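Local coordinates for protein structure-specific endonuclease subunit SLX1 (Candida glabrata, PDB 4XLG) that probably acts as the catalytic subunit of the SLX1-SLX4 endonuclease, introducing single-strand cuts in branched DNA close to junctions during repair and recombination, at residues A64-F78 against L117-H131. The protein carries 1 engineered substitution. Numbering follows the deposited sequence.
Sequences AIVYGFPSRIAALQF and LLKNEYFRYMDLTLH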
# COMPACT_ATOMS: atom_id res chain seq x y z
N ALA B 64 1.92 16.02 1.20
CA ALA B 64 1.05 14.84 0.96
C ALA B 64 1.85 13.58 1.18
O ALA B 64 3.07 13.57 1.03
CB ALA B 64 0.48 14.83 -0.49
N ILE B 65 1.15 12.50 1.52
CA ILE B 65 1.84 11.22 1.59
C ILE B 65 0.80 10.15 1.16
O ILE B 65 -0.38 10.25 1.51
CB ILE B 65 2.45 10.94 2.99
CG1 ILE B 65 3.33 9.66 2.96
CG2 ILE B 65 1.34 10.85 4.12
CD1 ILE B 65 4.23 9.62 4.28
N VAL B 66 1.26 9.18 0.39
CA VAL B 66 0.45 8.03 -0.03
C VAL B 66 0.95 6.89 0.82
O VAL B 66 2.16 6.62 0.81
CB VAL B 66 0.65 7.71 -1.51
CG1 VAL B 66 -0.12 6.40 -1.96
CG2 VAL B 66 0.22 8.95 -2.39
N TYR B 67 0.07 6.23 1.57
CA TYR B 67 0.58 5.15 2.41
C TYR B 67 -0.40 3.96 2.33
O TYR B 67 -1.37 3.99 1.56
CB TYR B 67 0.79 5.63 3.87
CG TYR B 67 -0.47 6.04 4.62
CD1 TYR B 67 -1.06 7.30 4.43
CD2 TYR B 67 -1.05 5.16 5.56
CE1 TYR B 67 -2.20 7.67 5.13
CE2 TYR B 67 -2.21 5.54 6.27
CZ TYR B 67 -2.76 6.81 6.05
OH TYR B 67 -3.89 7.16 6.74
N GLY B 68 -0.07 2.90 3.04
CA GLY B 68 -0.86 1.65 2.94
C GLY B 68 -0.17 0.61 2.06
O GLY B 68 -0.79 -0.41 1.70
N PHE B 69 1.10 0.84 1.68
CA PHE B 69 1.80 -0.10 0.79
C PHE B 69 2.02 -1.46 1.44
O PHE B 69 2.32 -1.53 2.62
CB PHE B 69 3.14 0.47 0.36
CG PHE B 69 2.99 1.64 -0.60
CD1 PHE B 69 2.73 1.38 -1.94
CD2 PHE B 69 3.02 2.95 -0.16
CE1 PHE B 69 2.53 2.41 -2.86
CE2 PHE B 69 2.84 4.00 -1.07
CZ PHE B 69 2.60 3.73 -2.43
N PRO B 70 1.87 -2.53 0.65
CA PRO B 70 1.98 -3.87 1.23
C PRO B 70 3.44 -4.25 1.50
O PRO B 70 3.69 -5.28 2.12
CB PRO B 70 1.35 -4.78 0.16
CG PRO B 70 1.45 -3.98 -1.17
CD PRO B 70 1.27 -2.53 -0.70
N SER B 71 4.39 -3.49 0.95
CA SER B 71 5.81 -3.82 1.15
C SER B 71 6.61 -2.59 0.87
O SER B 71 6.16 -1.70 0.16
CB SER B 71 6.31 -4.95 0.21
OG SER B 71 6.09 -4.60 -1.18
N ARG B 72 7.84 -2.60 1.36
CA ARG B 72 8.80 -1.53 0.97
C ARG B 72 9.01 -1.59 -0.55
O ARG B 72 9.11 -0.57 -1.20
CB ARG B 72 10.15 -1.79 1.70
CG ARG B 72 11.31 -0.87 1.29
CD ARG B 72 12.62 -1.37 1.96
NE ARG B 72 13.74 -0.95 1.13
CZ ARG B 72 14.41 -1.74 0.30
NH1 ARG B 72 14.16 -3.05 0.25
NH2 ARG B 72 15.38 -1.21 -0.44
N ILE B 73 9.07 -2.80 -1.10
CA ILE B 73 9.28 -2.93 -2.55
C ILE B 73 8.18 -2.17 -3.30
O ILE B 73 8.45 -1.45 -4.26
CB ILE B 73 9.27 -4.42 -3.02
CG1 ILE B 73 10.43 -5.19 -2.39
CG2 ILE B 73 9.34 -4.49 -4.56
CD1 ILE B 73 11.77 -4.51 -2.62
N ALA B 74 6.94 -2.43 -2.92
CA ALA B 74 5.81 -1.74 -3.60
C ALA B 74 5.87 -0.23 -3.46
O ALA B 74 5.55 0.50 -4.41
CB ALA B 74 4.44 -2.24 -3.05
N ALA B 75 6.23 0.27 -2.27
CA ALA B 75 6.36 1.73 -2.07
C ALA B 75 7.43 2.28 -3.01
O ALA B 75 7.30 3.35 -3.57
CB ALA B 75 6.74 2.05 -0.60
N LEU B 76 8.55 1.56 -3.11
CA LEU B 76 9.63 2.06 -3.99
C LEU B 76 9.20 2.04 -5.46
O LEU B 76 9.56 2.90 -6.26
CB LEU B 76 10.89 1.16 -3.85
CG LEU B 76 11.60 1.36 -2.50
CD1 LEU B 76 12.66 0.25 -2.22
CD2 LEU B 76 12.22 2.76 -2.46
N GLN B 77 8.46 1.01 -5.84
CA GLN B 77 7.91 0.99 -7.21
C GLN B 77 7.06 2.23 -7.48
O GLN B 77 7.19 2.84 -8.56
CB GLN B 77 7.06 -0.26 -7.46
CG GLN B 77 7.89 -1.52 -7.47
CD GLN B 77 7.01 -2.75 -7.51
OE1 GLN B 77 6.21 -2.98 -6.60
NE2 GLN B 77 7.11 -3.50 -8.59
N PHE B 78 6.20 2.57 -6.53
CA PHE B 78 5.36 3.79 -6.66
C PHE B 78 6.23 5.02 -6.69
O PHE B 78 6.09 5.89 -7.56
CB PHE B 78 4.38 3.86 -5.48
CG PHE B 78 3.32 4.88 -5.65
CD1 PHE B 78 3.53 6.19 -5.27
CD2 PHE B 78 2.07 4.50 -6.10
CE1 PHE B 78 2.51 7.14 -5.38
CE2 PHE B 78 1.05 5.44 -6.23
CZ PHE B 78 1.27 6.78 -5.87
N LEU B 117 -1.20 6.93 -11.12
CA LEU B 117 -0.71 5.68 -10.51
C LEU B 117 -1.77 4.94 -9.69
O LEU B 117 -1.84 3.73 -9.73
CB LEU B 117 0.51 5.98 -9.62
CG LEU B 117 1.75 6.43 -10.44
CD1 LEU B 117 2.85 6.90 -9.47
CD2 LEU B 117 2.26 5.35 -11.38
N LEU B 118 -2.60 5.67 -8.95
CA LEU B 118 -3.66 5.05 -8.18
C LEU B 118 -4.70 4.38 -9.12
O LEU B 118 -5.37 3.43 -8.72
CB LEU B 118 -4.35 6.06 -7.27
CG LEU B 118 -3.50 6.68 -6.19
CD1 LEU B 118 -4.28 7.80 -5.48
CD2 LEU B 118 -3.02 5.60 -5.16
N LYS B 119 -4.80 4.84 -10.35
CA LYS B 119 -5.71 4.19 -11.32
C LYS B 119 -5.09 2.98 -11.96
O LYS B 119 -5.75 2.23 -12.66
CB LYS B 119 -6.16 5.17 -12.42
CG LYS B 119 -7.03 6.29 -11.88
N ASN B 120 -3.79 2.79 -11.76
CA ASN B 120 -3.11 1.71 -12.50
C ASN B 120 -3.43 0.34 -11.89
O ASN B 120 -3.51 0.23 -10.64
CB ASN B 120 -1.60 1.98 -12.47
CG ASN B 120 -0.81 0.77 -12.89
OD1 ASN B 120 -0.49 -0.07 -12.07
ND2 ASN B 120 -0.47 0.68 -14.17
N GLU B 121 -3.54 -0.68 -12.75
CA GLU B 121 -3.97 -2.01 -12.34
C GLU B 121 -3.17 -2.54 -11.13
O GLU B 121 -3.72 -3.11 -10.17
CB GLU B 121 -3.85 -2.99 -13.55
CG GLU B 121 -2.45 -2.92 -14.25
CD GLU B 121 -2.39 -3.57 -15.65
OE1 GLU B 121 -3.43 -4.08 -16.14
OE2 GLU B 121 -1.28 -3.56 -16.24
N TYR B 122 -1.87 -2.34 -11.19
CA TYR B 122 -0.98 -2.86 -10.15
C TYR B 122 -1.20 -2.23 -8.78
O TYR B 122 -1.34 -2.92 -7.75
CB TYR B 122 0.47 -2.64 -10.60
CG TYR B 122 1.47 -3.16 -9.58
CD1 TYR B 122 1.61 -4.54 -9.36
CD2 TYR B 122 2.25 -2.27 -8.86
CE1 TYR B 122 2.51 -5.04 -8.44
CE2 TYR B 122 3.18 -2.75 -7.91
CZ TYR B 122 3.30 -4.15 -7.72
OH TYR B 122 4.20 -4.61 -6.79
N PHE B 123 -1.25 -0.91 -8.73
CA PHE B 123 -1.42 -0.27 -7.43
C PHE B 123 -2.87 -0.30 -6.93
O PHE B 123 -3.11 -0.16 -5.74
CB PHE B 123 -0.91 1.17 -7.49
CG PHE B 123 0.56 1.25 -7.77
CD1 PHE B 123 1.50 0.84 -6.78
CD2 PHE B 123 1.03 1.72 -9.01
CE1 PHE B 123 2.87 0.88 -7.06
CE2 PHE B 123 2.41 1.76 -9.30
CZ PHE B 123 3.33 1.34 -8.32
N ARG B 124 -3.83 -0.48 -7.84
CA ARG B 124 -5.24 -0.61 -7.44
C ARG B 124 -5.48 -1.71 -6.43
O ARG B 124 -6.31 -1.57 -5.56
CB ARG B 124 -6.15 -0.88 -8.65
CG ARG B 124 -6.71 0.40 -9.20
CD ARG B 124 -7.66 0.05 -10.43
NE ARG B 124 -8.14 1.25 -11.10
N TYR B 125 -4.74 -2.81 -6.54
CA TYR B 125 -4.90 -3.91 -5.57
C TYR B 125 -4.59 -3.52 -4.13
O TYR B 125 -4.98 -4.20 -3.18
CB TYR B 125 -4.00 -5.08 -5.97
CG TYR B 125 -4.46 -5.84 -7.16
CD1 TYR B 125 -5.52 -6.73 -7.05
CD2 TYR B 125 -3.81 -5.72 -8.41
CE1 TYR B 125 -5.91 -7.50 -8.13
CE2 TYR B 125 -4.22 -6.44 -9.51
CZ TYR B 125 -5.28 -7.31 -9.37
OH TYR B 125 -5.67 -8.10 -10.40
N MET B 126 -3.85 -2.43 -3.96
CA MET B 126 -3.37 -2.08 -2.62
C MET B 126 -4.32 -1.20 -1.82
O MET B 126 -4.08 -1.04 -0.60
CB MET B 126 -1.99 -1.38 -2.74
CG MET B 126 -0.97 -2.25 -3.52
SD MET B 126 0.48 -1.22 -3.89
CE MET B 126 1.32 -2.26 -5.07
N ASP B 127 -5.36 -0.64 -2.48
CA ASP B 127 -6.32 0.25 -1.77
C ASP B 127 -5.59 1.29 -0.91
O ASP B 127 -5.83 1.43 0.31
CB ASP B 127 -7.28 -0.55 -0.86
CG ASP B 127 -8.26 -1.41 -1.66
OD1 ASP B 127 -8.62 -1.04 -2.81
OD2 ASP B 127 -8.62 -2.49 -1.16
N LEU B 128 -4.68 2.03 -1.56
CA LEU B 128 -3.83 2.99 -0.87
C LEU B 128 -4.61 4.16 -0.30
O LEU B 128 -5.77 4.41 -0.69
CB LEU B 128 -2.74 3.52 -1.85
CG LEU B 128 -1.87 2.35 -2.38
CD1 LEU B 128 -1.05 2.84 -3.54
CD2 LEU B 128 -0.93 1.84 -1.20
N THR B 129 -3.96 4.89 0.60
CA THR B 129 -4.56 6.10 1.14
C THR B 129 -3.73 7.29 0.71
O THR B 129 -2.51 7.30 0.94
CB THR B 129 -4.65 6.05 2.69
OG1 THR B 129 -5.59 5.02 3.05
CG2 THR B 129 -5.12 7.43 3.30
N LEU B 130 -4.38 8.29 0.12
CA LEU B 130 -3.71 9.55 -0.24
C LEU B 130 -4.08 10.58 0.85
O LEU B 130 -5.25 10.94 1.00
CB LEU B 130 -4.18 10.02 -1.64
CG LEU B 130 -3.86 11.48 -1.99
CD1 LEU B 130 -2.34 11.72 -1.96
CD2 LEU B 130 -4.50 11.73 -3.38
N HIS B 131 -3.08 11.07 1.59
CA HIS B 131 -3.35 11.97 2.70
C HIS B 131 -2.70 13.33 2.43
O HIS B 131 -1.48 13.37 2.16
CB HIS B 131 -2.74 11.44 4.01
CG HIS B 131 -3.01 12.37 5.17
ND1 HIS B 131 -4.20 12.35 5.87
CD2 HIS B 131 -2.29 13.41 5.67
CE1 HIS B 131 -4.19 13.33 6.77
NE2 HIS B 131 -3.03 13.97 6.68
O HOH W 1 -3.46 -0.16 1.93
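Tyr-122 OH donates to Gln-77 OE1 at 2.6 Å. The bond lies in the amide plane, on a lone pair of OE1. The amide itself stands at 79° to the tyrosine ring, so the two groups meet nearly at a right angle. Next to this bond, Phe-123 is sandwiched. Its own neighbour Tyr-122 brings its CD2 edge to one face, and Phe-78 turns its CD2 edge onto the other in a T-shaped pair, with centroids 5.1 Å apart. Leu-117 CD1 sits over the centre of the Phe-78 ring. CG of Phe-78 is anti to the backbone N (chi1 -168°), which brings a face of the ring to Leu-117 and its edge to Phe-123. Leu-128 CD2 rests on one face of Phe-69, 3.8 Å from the ring centroid. Met-126 SD approaches the same ring obliquely and lies 3.5 Å from Pro-70 CD, while its CE reaches Ala-74 CB. Strands 64-67 and 129-131 pair antiparallel. Tyr-67 and Ile-65 each exchange two backbone bonds, with Thr-129 and His-131 respectively; Thr-129 N to Tyr-67 O is almost straight (177°). Thr-129 CB lies over one face of the Tyr-67 ring in a CH-pi contact, and its CG2 is 3.5 Å from Tyr-67 CE1. The imidazole of His-131 bonds Ser-162 and Ser-164. Strand 60-67 and helix 72-84 of the GIY-YIG nuclease domain thus meet helices 107-118 and 121-124 and strand 129-132, which joins strand 60-67 to 160-168 in the mixed sheet.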